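Local coordinates for protein peptidase M42 (Thaumarchaeota archaeon SCGC AB-539-E09, PDB 5DS0) that probably acts as a dinuclear-metal aminopeptidase of the M42 (TET) family, removing residues from the N-termini of peptides within a twelve-subunit assembly, at residues 34-40 / 51-55; 179-184 / 235-239; 265-269 / 295-300. All coordinates share one frame; numbering follows the deposited sequence.

Contact 1 of 3, residues 34-40 / 51-55; sequences MEPYADE and FIAKG
D39 and E40 both face I52 across the edge of the sheet, a classic beta bulge at the point where the chain leaves helix 24-34 and enters strand 40-43. The backbone bonds centre on I52: its O takes N-H of D39 at 2.9 Å and, weakly, that of E40, while its own N gives a nearly straight bond (172°) to E40 O. Apolar contact is concentrated at F51. Selenomethionine M34 bends at chi2 and chi3 and wraps over one ring face, CG lying 3.9 Å from the ring centroid and almost on the normal, a CH-pi contact. SE stands farther out above the same face as a Met-aromatic contact, and CE curls back to within 3.5 Å of F51 CB. A38 CB packs on F51 CB as well. An alanine in place of F51 would probably leave the bent M34 chain without the face it lies on and less well held, opening a gap beside M34, which also touches M189 and I192 of helix 179-197. Charged and polar side chains close the outer end. E40 runs out extended beside I52, its CG anti to the backbone N (chi1 -169°), and its OE1 makes a 2.7 Å salt bridge to K54 NZ. On D39, OD2 turns its anti lone pair to the backbone N of K54, 2.8 Å away.

Contact 2 of 3, residues 179-184 / 235-239; sequences FDDRIG and VLEVD. With CO (cobalt (II) ion), chain T; CO (cobalt (II) ion), chain U.
D180 and E237 meet at a cobalt ion, the first at the start of helix 179-197 and the second on strand 232-240, in the paired-metal site of an M42 aminopeptidase. Along the D180 side chain, CB first rests against V238 CG2 at 3.6 Å. CG stands anti to the backbone N (chi1 179°), which carries the carboxylate out between the two metals. From there the oxygens part: OD1 binds the cobalt of chain T at 2.0 Å and OD2 the cobalt of chain U at 1.9 Å, making D180 the bridging ligand. E237 grips the first cobalt with both oxygens, OE1 at 2.5 Å and OE2 at 2.2 Å. Its OE1 comes within 2.9 Å of D180 OD1, two oxygens that both bind the same cobalt, which probably offsets their repulsion; the carboxylate planes are turned well apart. The same OE1 also accepts N-H of V238 through its anti lone pair, a bond of 3.1 Å likely to fix the carboxylate's rotation. H66 and E214 belong to the first site, E215 and H325 to the second. The cis peptide between D180 and D181 sets a second acid beside the first: the D181 carboxylate stacks on that of E237, planes only 7° apart. Beyond the metals the contact is close packing, I183 CG2 on V238 CG1 and L236 over G184. Segments 179-184 and 235-239 run at 139° to each other in their N-to-C directions, axes 6.5 Å apart at closest, with helix 2-15 on F179 and I183, and strand 314-322 flanking strand 232-240.

Contact 3 of 3, residues 265-269 / 295-300; sequences YDRSM and MSGGGT
S268 and T300 hold the close-packed end of this contact, where T300 N gives a 3.2 Å hydrogen bond to S268 OG. That hydroxyl is itself held: it donates to D266 OD1 at 2.6 Å through the syn lone pair, while S268 N reaches the same oxygen at 2.7 Å, so OD1 accepts two bonds from the one serine. The carboxylate folds back over its own chain because CG sits between the backbone N and the carbonyl carbon (chi1 76°). G299 slides in beside the serine, its CA 3.5 Å from S268 OG. The bond from S268 N to D266 OD1 makes an Asx turn, and it follows directly on a short parallel bridge between D266 and M295, in which M295 N donates to Y265 O at 3.0 Å. Selenomethionine M295 runs alongside D266, bending at its end to bring CE to 3.7 Å from D266 CB. Toward solvent the fit slackens. R267 spreads its guanidinium over the glycine run, with G297 O and G298 N more than 4 Å off its plane and displaced toward the rim, and R267 N makes just a weak bond to G298 O. S296 lies at this exposed margin and packs on N86 of a second subunit, whose R219 approaches R267 O in a weak hydrogen bond.

Overall arrangement
The three contacts follow one another along the chain, and contact 2 holds the metals. Contact 3 touches it directly: T300 CG2 packs on E237 CG at 3.7 Å and M295 CG lies 3.8 Å from D239 OD1, with the two centres 14 Å apart. The T300 side chain is about 6 Å from a cobalt, so T300, packed on the ligand E237, probably belongs to the second shell. Contact 1 is peripheral, its centre 21 Å from that of contact 2 and 31 Å from that of contact 3. It joins contact 2 through the mixed sheet and through helix 179-197, which carries D180 near its start and touches M34 farther along.

Contact 1 of 3, residues 34-40 / 51-55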
HETATM    1  N   MSE C  34      26.560  52.925  11.929  1.00 46.66           N
HETATM    2  CA  MSE C  34      26.015  53.556  13.128  1.00 48.22           C
HETATM    3  C   MSE C  34      26.990  54.360  13.954  1.00 49.56           C
HETATM    4  O   MSE C  34      26.566  54.983  14.923  1.00 50.04           O
HETATM    5  CB  MSE C  34      25.407  52.485  14.024  1.00 48.68           C
HETATM    6  CG  MSE C  34      24.196  51.844  13.364  1.00 50.55           C
HETATM    7 SE   MSE C  34      22.607  53.019  13.456  0.80 52.80          SE
HETATM    8  CE  MSE C  34      22.257  52.768  15.371  1.00 53.18           C
ATOM      9  N   GLU C  35      28.279  54.372  13.605  1.00 51.05           N
ATOM     10  CA  GLU C  35      29.267  55.148  14.377  1.00 54.17           C
ATOM     11  C   GLU C  35      28.810  56.570  14.662  1.00 52.04           C
ATOM     12  O   GLU C  35      28.858  57.009  15.802  1.00 52.47           O
ATOM     13  CB  GLU C  35      30.648  55.167  13.702  1.00 59.95           C
ATOM     14  CG  GLU C  35      31.629  54.138  14.278  1.00 65.64           C
ATOM     15  CD  GLU C  35      32.723  53.722  13.293  1.00 72.72           C
ATOM     16  OE1 GLU C  35      33.283  54.609  12.601  1.00 75.25           O
ATOM     17  OE2 GLU C  35      33.015  52.498  13.203  1.00 74.96           O
ATOM     18  N   PRO C  36      28.339  57.289  13.635  1.00 50.13           N
ATOM     19  CA  PRO C  36      27.924  58.670  13.891  1.00 49.21           C
ATOM     20  C   PRO C  36      26.560  58.865  14.540  1.00 47.51           C
ATOM     21  O   PRO C  36      26.204  59.998  14.827  1.00 48.21           O
ATOM     22  CB  PRO C  36      27.936  59.299  12.493  1.00 49.59           C
ATOM     23  CG  PRO C  36      27.699  58.173  11.563  1.00 48.81           C
ATOM     24  CD  PRO C  36      28.331  56.967  12.196  1.00 49.39           C
ATOM     25  N   TYR C  37      25.803  57.801  14.791  1.00 46.93           N
ATOM     26  CA  TYR C  37      24.412  57.957  15.273  1.00 47.11           C
ATOM     27  C   TYR C  37      24.095  57.372  16.651  1.00 47.43           C
ATOM     28  O   TYR C  37      23.117  57.776  17.277  1.00 48.76           O
ATOM     29  CB  TYR C  37      23.434  57.375  14.245  1.00 46.04           C
ATOM     30  CG  TYR C  37      23.612  57.936  12.850  1.00 46.21           C
ATOM     31  CD1 TYR C  37      23.363  59.273  12.579  1.00 46.39           C
ATOM     32  CD2 TYR C  37      24.045  57.125  11.805  1.00 46.72           C
ATOM     33  CE1 TYR C  37      23.535  59.790  11.310  1.00 47.09           C
ATOM     34  CE2 TYR C  37      24.213  57.630  10.527  1.00 47.27           C
ATOM     35  CZ  TYR C  37      23.954  58.964  10.287  1.00 47.31           C
ATOM     36  OH  TYR C  37      24.133  59.459   9.020  1.00 46.74           O
ATOM     37  N   ALA C  38      24.876  56.407  17.117  1.00 47.53           N
ATOM     38  CA  ALA C  38      24.602  55.784  18.403  1.00 48.22           C
ATOM     39  C   ALA C  38      25.409  56.460  19.494  1.00 50.12           C
ATOM     40  O   ALA C  38      26.573  56.793  19.297  1.00 49.42           O
ATOM     41  CB  ALA C  38      24.937  54.308  18.358  1.00 47.63           C
ATOM     42  N   ASP C  39      24.791  56.635  20.657  1.00 51.49           N
ATOM     43  CA  ASP C  39      25.460  57.253  21.792  1.00 53.63           C
ATOM     44  C   ASP C  39      26.421  56.271  22.465  1.00 53.96           C
ATOM     45  O   ASP C  39      27.373  56.681  23.109  1.00 55.79           O
ATOM     46  CB  ASP C  39      24.427  57.794  22.785  1.00 55.68           C
ATOM     47  CG  ASP C  39      23.489  58.836  22.151  1.00 57.47           C
ATOM     48  OD1 ASP C  39      23.972  59.690  21.376  1.00 59.93           O
ATOM     49  OD2 ASP C  39      22.261  58.801  22.422  1.00 58.89           O
ATOM     50  N   GLU C  40      26.189  54.976  22.292  1.00 54.13           N
ATOM     51  CA  GLU C  40      27.036  53.950  22.900  1.00 55.90           C
ATOM     52  C   GLU C  40      26.755  52.611  22.210  1.00 53.59           C
ATOM     53  O   GLU C  40      25.703  52.434  21.596  1.00 51.47           O
ATOM     54  CB  GLU C  40      26.746  53.861  24.400  1.00 60.27           C
ATOM     55  CG  GLU C  40      27.724  53.020  25.212  1.00 66.05           C
ATOM     56  CD  GLU C  40      27.268  52.798  26.659  1.00 71.76           C
ATOM     57  OE1 GLU C  40      26.604  53.702  27.231  1.00 72.94           O
ATOM     58  OE2 GLU C  40      27.582  51.720  27.225  1.00 72.04           O
ATOM     59  N   PHE C  51      22.997  48.997  19.760  1.00 39.59           N
ATOM     60  CA  PHE C  51      23.237  50.422  19.672  1.00 39.46           C
ATOM     61  C   PHE C  51      22.275  51.160  20.564  1.00 39.73           C
ATOM     62  O   PHE C  51      21.063  50.971  20.460  1.00 39.56           O
ATOM     63  CB  PHE C  51      23.023  50.879  18.238  1.00 39.08           C
ATOM     64  CG  PHE C  51      23.831  50.111  17.249  1.00 39.12           C
ATOM     65  CD1 PHE C  51      25.190  50.355  17.129  1.00 40.29           C
ATOM     66  CD2 PHE C  51      23.255  49.131  16.464  1.00 38.27           C
ATOM     67  CE1 PHE C  51      25.959  49.641  16.227  1.00 40.45           C
ATOM     68  CE2 PHE C  51      24.013  48.421  15.555  1.00 38.08           C
ATOM     69  CZ  PHE C  51      25.366  48.675  15.433  1.00 39.01           C
ATOM     70  N   ILE C  52      22.812  52.023  21.419  1.00 40.75           N
ATOM     71  CA  ILE C  52      22.008  52.742  22.402  1.00 40.84           C
ATOM     72  C   ILE C  52      21.820  54.194  22.004  1.00 41.89           C
ATOM     73  O   ILE C  52      22.782  54.903  21.705  1.00 42.72           O
ATOM     74  CB  ILE C  52      22.651  52.682  23.791  1.00 41.04           C
ATOM     75  CG1 ILE C  52      22.913  51.222  24.178  1.00 41.11           C
ATOM     76  CG2 ILE C  52      21.752  53.348  24.822  1.00 40.90           C
ATOM     77  CD1 ILE C  52      23.734  51.038  25.440  1.00 42.38           C
ATOM     78  N   ALA C  53      20.564  54.625  21.975  1.00 43.61           N
ATOM     79  CA  ALA C  53      20.208  56.036  21.831  1.00 45.22           C
ATOM     80  C   ALA C  53      19.650  56.496  23.173  1.00 47.22           C
ATOM     81  O   ALA C  53      18.567  56.064  23.574  1.00 46.73           O
ATOM     82  CB  ALA C  53      19.187  56.224  20.716  1.00 44.46           C
ATOM     83  N   LYS C  54      20.406  57.355  23.862  1.00 50.83           N
ATOM     84  CA  LYS C  54      20.110  57.731  25.241  1.00 53.32           C
ATOM     85  C   LYS C  54      18.932  58.679  25.369  1.00 53.03           C
ATOM     86  O   LYS C  54      18.597  59.438  24.469  1.00 51.88           O
ATOM     87  CB  LYS C  54      21.333  58.331  25.929  1.00 57.28           C
ATOM     88  CG  LYS C  54      22.435  57.325  26.251  1.00 62.17           C
ATOM     89  CD  LYS C  54      23.433  57.881  27.281  1.00 69.50           C
ATOM     90  CE  LYS C  54      24.774  57.129  27.321  1.00 73.79           C
ATOM     91  NZ  LYS C  54      24.660  55.636  27.232  1.00 75.49           N
ATOM     92  N   GLY C  55      18.288  58.573  26.517  1.00 54.86           N
ATOM     93  CA  GLY C  55      17.199  59.445  26.933  1.00 56.28           C
ATOM     94  C   GLY C  55      17.030  59.141  28.410  1.00 57.39           C
ATOM     95  O   GLY C  55      18.023  59.038  29.134  1.00 58.82           O
TER

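Contact 2 of 3, residues 179-184 / 235-239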
ATOM      1  N   PHE C 179      16.816  38.884   3.664  1.00 31.40           N
ATOM      2  CA  PHE C 179      15.856  39.843   4.192  1.00 31.33           C
ATOM      3  C   PHE C 179      15.482  39.440   5.617  1.00 30.69           C
ATOM      4  O   PHE C 179      15.342  40.298   6.469  1.00 31.39           O
ATOM      5  CB  PHE C 179      14.609  39.932   3.331  1.00 31.63           C
ATOM      6  CG  PHE C 179      14.829  40.603   2.009  1.00 32.29           C
ATOM      7  CD1 PHE C 179      15.498  41.808   1.928  1.00 32.91           C
ATOM      8  CD2 PHE C 179      14.331  40.049   0.847  1.00 32.55           C
ATOM      9  CE1 PHE C 179      15.687  42.430   0.714  1.00 32.92           C
ATOM     10  CE2 PHE C 179      14.518  40.672  -0.370  1.00 32.67           C
ATOM     11  CZ  PHE C 179      15.206  41.858  -0.436  1.00 32.90           C
ATOM     12  N   ASP C 180      15.335  38.140   5.854  1.00 29.65           N
ATOM     13  CA  ASP C 180      15.121  37.598   7.175  1.00 29.19           C
ATOM     14  C   ASP C 180      16.482  37.436   7.813  1.00 29.86           C
ATOM     15  O   ASP C 180      17.185  36.487   7.477  1.00 30.85           O
ATOM     16  CB  ASP C 180      14.429  36.241   7.042  1.00 28.67           C
ATOM     17  CG  ASP C 180      14.182  35.561   8.367  1.00 28.31           C
ATOM     18  OD1 ASP C 180      14.306  36.210   9.432  1.00 28.36           O
ATOM     19  OD2 ASP C 180      13.852  34.351   8.336  1.00 28.04           O
ATOM     20  N   ASP C 181      16.892  38.318   8.728  1.00 30.15           N
ATOM     21  CA  ASP C 181      16.107  39.447   9.222  1.00 30.11           C
ATOM     22  C   ASP C 181      16.939  40.740   9.201  1.00 30.46           C
ATOM     23  O   ASP C 181      16.872  41.567  10.109  1.00 30.32           O
ATOM     24  CB  ASP C 181      15.604  39.134  10.620  1.00 30.37           C
ATOM     25  CG  ASP C 181      14.636  40.182  11.171  1.00 30.52           C
ATOM     26  OD1 ASP C 181      14.030  40.944  10.387  1.00 30.61           O
ATOM     27  OD2 ASP C 181      14.491  40.211  12.409  1.00 30.67           O
ATOM     28  N   ARG C 182      17.715  40.911   8.137  1.00 30.94           N
ATOM     29  CA  ARG C 182      18.539  42.097   7.987  1.00 31.48           C
ATOM     30  C   ARG C 182      17.671  43.286   7.639  1.00 32.52           C
ATOM     31  O   ARG C 182      18.036  44.425   7.950  1.00 33.81           O
ATOM     32  CB  ARG C 182      19.647  41.873   6.964  1.00 31.01           C
ATOM     33  CG  ARG C 182      20.738  40.977   7.535  1.00 30.85           C
ATOM     34  CD  ARG C 182      21.776  40.538   6.520  1.00 30.59           C
ATOM     35  NE  ARG C 182      22.487  39.353   6.983  1.00 30.53           N
ATOM     36  CZ  ARG C 182      23.328  38.631   6.245  1.00 30.85           C
ATOM     37  NH1 ARG C 182      23.614  38.985   5.000  1.00 30.91           N
ATOM     38  NH2 ARG C 182      23.899  37.547   6.761  1.00 31.24           N
ATOM     39  N   ILE C 183      16.503  43.036   7.056  1.00 32.82           N
ATOM     40  CA  ILE C 183      15.565  44.115   6.828  1.00 33.62           C
ATOM     41  C   ILE C 183      15.052  44.644   8.163  1.00 33.77           C
ATOM     42  O   ILE C 183      14.839  45.845   8.305  1.00 35.13           O
ATOM     43  CB  ILE C 183      14.394  43.718   5.905  1.00 33.82           C
ATOM     44  CG1 ILE C 183      13.703  44.961   5.355  1.00 34.14           C
ATOM     45  CG2 ILE C 183      13.372  42.877   6.639  1.00 33.92           C
ATOM     46  CD1 ILE C 183      14.574  45.801   4.424  1.00 34.99           C
ATOM     47  N   GLY C 184      14.875  43.766   9.146  1.00 33.01           N
ATOM     48  CA  GLY C 184      14.510  44.199  10.498  1.00 32.61           C
ATOM     49  C   GLY C 184      15.618  45.009  11.159  1.00 32.57           C
ATOM     50  O   GLY C 184      15.356  46.023  11.807  1.00 32.94           O
ATOM     51  N   VAL C 235      10.186  43.552  18.533  1.00 35.30           N
ATOM     52  CA  VAL C 235      10.977  42.692  17.689  1.00 34.88           C
ATOM     53  C   VAL C 235      10.552  42.879  16.253  1.00 35.14           C
ATOM     54  O   VAL C 235       9.365  42.860  15.938  1.00 35.07           O
ATOM     55  CB  VAL C 235      10.822  41.236  18.104  1.00 35.04           C
ATOM     56  CG1 VAL C 235      11.476  40.324  17.088  1.00 35.24           C
ATOM     57  CG2 VAL C 235      11.442  41.036  19.466  1.00 35.61           C
ATOM     58  N   LEU C 236      11.534  43.078  15.385  1.00 36.29           N
ATOM     59  CA  LEU C 236      11.286  43.285  13.961  1.00 36.99           C
ATOM     60  C   LEU C 236      11.683  42.049  13.210  1.00 37.36           C
ATOM     61  O   LEU C 236      12.788  41.557  13.373  1.00 39.75           O
ATOM     62  CB  LEU C 236      12.091  44.459  13.462  1.00 37.92           C
ATOM     63  CG  LEU C 236      11.665  45.729  14.180  1.00 38.77           C
ATOM     64  CD1 LEU C 236      12.755  46.788  14.245  1.00 39.92           C
ATOM     65  CD2 LEU C 236      10.440  46.279  13.506  1.00 38.61           C
ATOM     66  N   GLU C 237      10.764  41.523  12.424  1.00 37.15           N
ATOM     67  CA  GLU C 237      10.971  40.275  11.711  1.00 36.63           C
ATOM     68  C   GLU C 237      10.338  40.399  10.333  1.00 37.27           C
ATOM     69  O   GLU C 237       9.778  41.439   9.986  1.00 37.72           O
ATOM     70  CB  GLU C 237      10.334  39.102  12.461  1.00 35.65           C
ATOM     71  CG  GLU C 237      11.288  38.182  13.214  1.00 35.98           C
ATOM     72  CD  GLU C 237      12.271  37.356  12.365  1.00 35.19           C
ATOM     73  OE1 GLU C 237      12.267  37.405  11.128  1.00 33.75           O
ATOM     74  OE2 GLU C 237      13.050  36.606  12.985  1.00 35.29           O
ATOM     75  N   VAL C 238      10.446  39.329   9.559  1.00 36.67           N
ATOM     76  CA  VAL C 238       9.722  39.212   8.332  1.00 36.58           C
ATOM     77  C   VAL C 238       8.474  38.379   8.599  1.00 37.43           C
ATOM     78  O   VAL C 238       8.400  37.662   9.578  1.00 36.52           O
ATOM     79  CB  VAL C 238      10.572  38.549   7.240  1.00 35.91           C
ATOM     80  CG1 VAL C 238      11.728  39.443   6.868  1.00 36.15           C
ATOM     81  CG2 VAL C 238      11.063  37.185   7.681  1.00 35.23           C
ATOM     82  N   ASP C 239       7.489  38.513   7.725  1.00 40.03           N
ATOM     83  CA  ASP C 239       6.279  37.715   7.773  1.00 42.52           C
ATOM     84  C   ASP C 239       6.230  36.967   6.464  1.00 43.19           C
ATOM     85  O   ASP C 239       6.634  37.506   5.422  1.00 44.53           O
ATOM     86  CB  ASP C 239       5.047  38.625   7.888  1.00 45.45           C
ATOM     87  CG  ASP C 239       4.030  38.130   8.911  1.00 47.81           C
ATOM     88  OD1 ASP C 239       3.796  36.895   8.992  1.00 50.84           O
ATOM     89  OD2 ASP C 239       3.450  38.992   9.624  1.00 47.00           O
TER
HETATM   90 CO    CO T 401      13.835  35.505  11.242  1.00 22.75          CO
HETATM   91 CO    CO U 402      13.956  33.047   9.665  1.00 29.98          CO

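Contact 3 of 3, residues 265-269 / 295-300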
ATOM      1  N   TYR C 265      -0.257  36.387  17.418  1.00 32.03           N
ATOM      2  CA  TYR C 265       0.028  35.093  18.030  1.00 32.90           C
ATOM      3  C   TYR C 265       1.093  34.365  17.232  1.00 33.52           C
ATOM      4  O   TYR C 265       1.060  34.363  16.019  1.00 32.50           O
ATOM      5  CB  TYR C 265      -1.220  34.202  18.117  1.00 33.24           C
ATOM      6  CG  TYR C 265      -0.861  32.784  18.462  1.00 34.01           C
ATOM      7  CD1 TYR C 265      -0.474  32.453  19.746  1.00 34.27           C
ATOM      8  CD2 TYR C 265      -0.850  31.777  17.500  1.00 35.30           C
ATOM      9  CE1 TYR C 265      -0.112  31.154  20.078  1.00 35.17           C
ATOM     10  CE2 TYR C 265      -0.478  30.472  17.819  1.00 35.89           C
ATOM     11  CZ  TYR C 265      -0.117  30.174  19.114  1.00 35.73           C
ATOM     12  OH  TYR C 265       0.256  28.910  19.471  1.00 37.34           O
ATOM     13  N   ASP C 266       2.043  33.756  17.926  1.00 35.75           N
ATOM     14  CA  ASP C 266       2.964  32.837  17.288  1.00 38.35           C
ATOM     15  C   ASP C 266       3.361  31.746  18.276  1.00 40.87           C
ATOM     16  O   ASP C 266       3.051  31.825  19.469  1.00 42.27           O
ATOM     17  CB  ASP C 266       4.155  33.570  16.616  1.00 39.71           C
ATOM     18  CG  ASP C 266       5.218  34.083  17.604  1.00 42.38           C
ATOM     19  OD1 ASP C 266       5.872  33.231  18.229  1.00 46.54           O
ATOM     20  OD2 ASP C 266       5.455  35.323  17.724  1.00 43.45           O
ATOM     21  N   ARG C 267       3.989  30.700  17.760  1.00 44.22           N
ATOM     22  CA  ARG C 267       4.334  29.522  18.550  1.00 46.58           C
ATOM     23  C   ARG C 267       5.248  29.869  19.737  1.00 44.02           C
ATOM     24  O   ARG C 267       5.201  29.205  20.758  1.00 43.34           O
ATOM     25  CB  ARG C 267       4.990  28.473  17.633  1.00 52.36           C
ATOM     26  CG  ARG C 267       5.257  27.092  18.253  1.00 58.75           C
ATOM     27  CD  ARG C 267       6.029  26.131  17.313  1.00 65.72           C
ATOM     28  NE  ARG C 267       7.304  26.750  16.919  1.00 72.26           N
ATOM     29  CZ  ARG C 267       8.167  26.262  16.021  1.00 75.51           C
ATOM     30  NH1 ARG C 267       7.916  25.129  15.377  1.00 74.21           N
ATOM     31  NH2 ARG C 267       9.293  26.927  15.760  1.00 78.12           N
ATOM     32  N   SER C 268       6.071  30.908  19.599  1.00 41.55           N
ATOM     33  CA  SER C 268       7.023  31.309  20.642  1.00 40.60           C
ATOM     34  C   SER C 268       6.501  32.341  21.655  1.00 39.27           C
ATOM     35  O   SER C 268       7.093  32.500  22.725  1.00 38.17           O
ATOM     36  CB  SER C 268       8.333  31.833  20.001  1.00 41.42           C
ATOM     37  OG  SER C 268       8.193  33.139  19.462  1.00 40.70           O
HETATM   38  N   MSE C 269       5.409  33.026  21.328  1.00 38.80           N
HETATM   39  CA  MSE C 269       4.856  34.044  22.219  1.00 39.44           C
HETATM   40  C   MSE C 269       3.445  34.487  21.877  1.00 37.99           C
HETATM   41  O   MSE C 269       3.098  34.661  20.708  1.00 36.81           O
HETATM   42  CB  MSE C 269       5.748  35.278  22.139  1.00 41.87           C
HETATM   43  CG  MSE C 269       5.191  36.411  23.004  1.00 44.34           C
HETATM   44 SE   MSE C 269       6.269  38.045  22.870  0.79 49.39          SE
HETATM   45  CE  MSE C 269       5.614  38.718  21.129  1.00 48.94           C
HETATM   46  N   MSE C 295       1.439  33.748  13.091  1.00 52.14           N
HETATM   47  CA  MSE C 295       2.358  32.716  12.586  1.00 57.16           C
HETATM   48  C   MSE C 295       2.202  31.459  13.405  1.00 57.74           C
HETATM   49  O   MSE C 295       2.940  31.219  14.369  1.00 60.58           O
HETATM   50  CB  MSE C 295       3.808  33.199  12.593  1.00 63.34           C
HETATM   51  CG  MSE C 295       3.955  34.643  12.101  1.00 70.85           C
HETATM   52 SE   MSE C 295       5.778  35.375  12.364  0.70 82.27          SE
HETATM   53  CE  MSE C 295       6.512  34.297  13.850  1.00 78.32           C
ATOM     54  N   SER C 296       1.200  30.666  13.041  1.00 57.77           N
ATOM     55  CA  SER C 296       0.899  29.363  13.676  1.00 58.51           C
ATOM     56  C   SER C 296       2.106  28.437  13.974  1.00 59.80           C
ATOM     57  O   SER C 296       2.141  27.766  15.015  1.00 56.69           O
ATOM     58  CB  SER C 296      -0.103  28.615  12.790  1.00 59.03           C
ATOM     59  OG  SER C 296       0.015  27.220  12.952  1.00 59.90           O
ATOM     60  N   GLY C 297       3.088  28.411  13.074  1.00 61.11           N
ATOM     61  CA  GLY C 297       4.227  27.506  13.217  1.00 62.40           C
ATOM     62  C   GLY C 297       5.597  28.130  12.994  1.00 62.64           C
ATOM     63  O   GLY C 297       6.401  27.624  12.214  1.00 62.89           O
ATOM     64  N   GLY C 298       5.878  29.216  13.704  1.00 62.26           N
ATOM     65  CA  GLY C 298       7.190  29.845  13.653  1.00 60.87           C
ATOM     66  C   GLY C 298       7.401  30.658  14.906  1.00 61.14           C
ATOM     67  O   GLY C 298       6.447  30.964  15.620  1.00 62.47           O
ATOM     68  N   GLY C 299       8.649  31.010  15.179  1.00 60.26           N
ATOM     69  CA  GLY C 299       8.983  31.825  16.351  1.00 58.74           C
ATOM     70  C   GLY C 299       9.891  32.996  16.015  1.00 57.07           C
ATOM     71  O   GLY C 299      10.338  33.131  14.872  1.00 55.50           O
ATOM     72  N   THR C 300      10.197  33.800  17.038  1.00 53.36           N
ATOM     73  CA  THR C 300      10.976  35.029  16.895  1.00 50.43           C
ATOM     74  C   THR C 300      11.898  35.244  18.079  1.00 47.59           C
ATOM     75  O   THR C 300      11.756  34.591  19.106  1.00 46.14           O
ATOM     76  CB  THR C 300      10.047  36.253  16.824  1.00 49.73           C
ATOM     77  OG1 THR C 300       9.181  36.264  17.971  1.00 52.05           O
ATOM     78  CG2 THR C 300       9.210  36.201  15.573  1.00 48.79           C
TER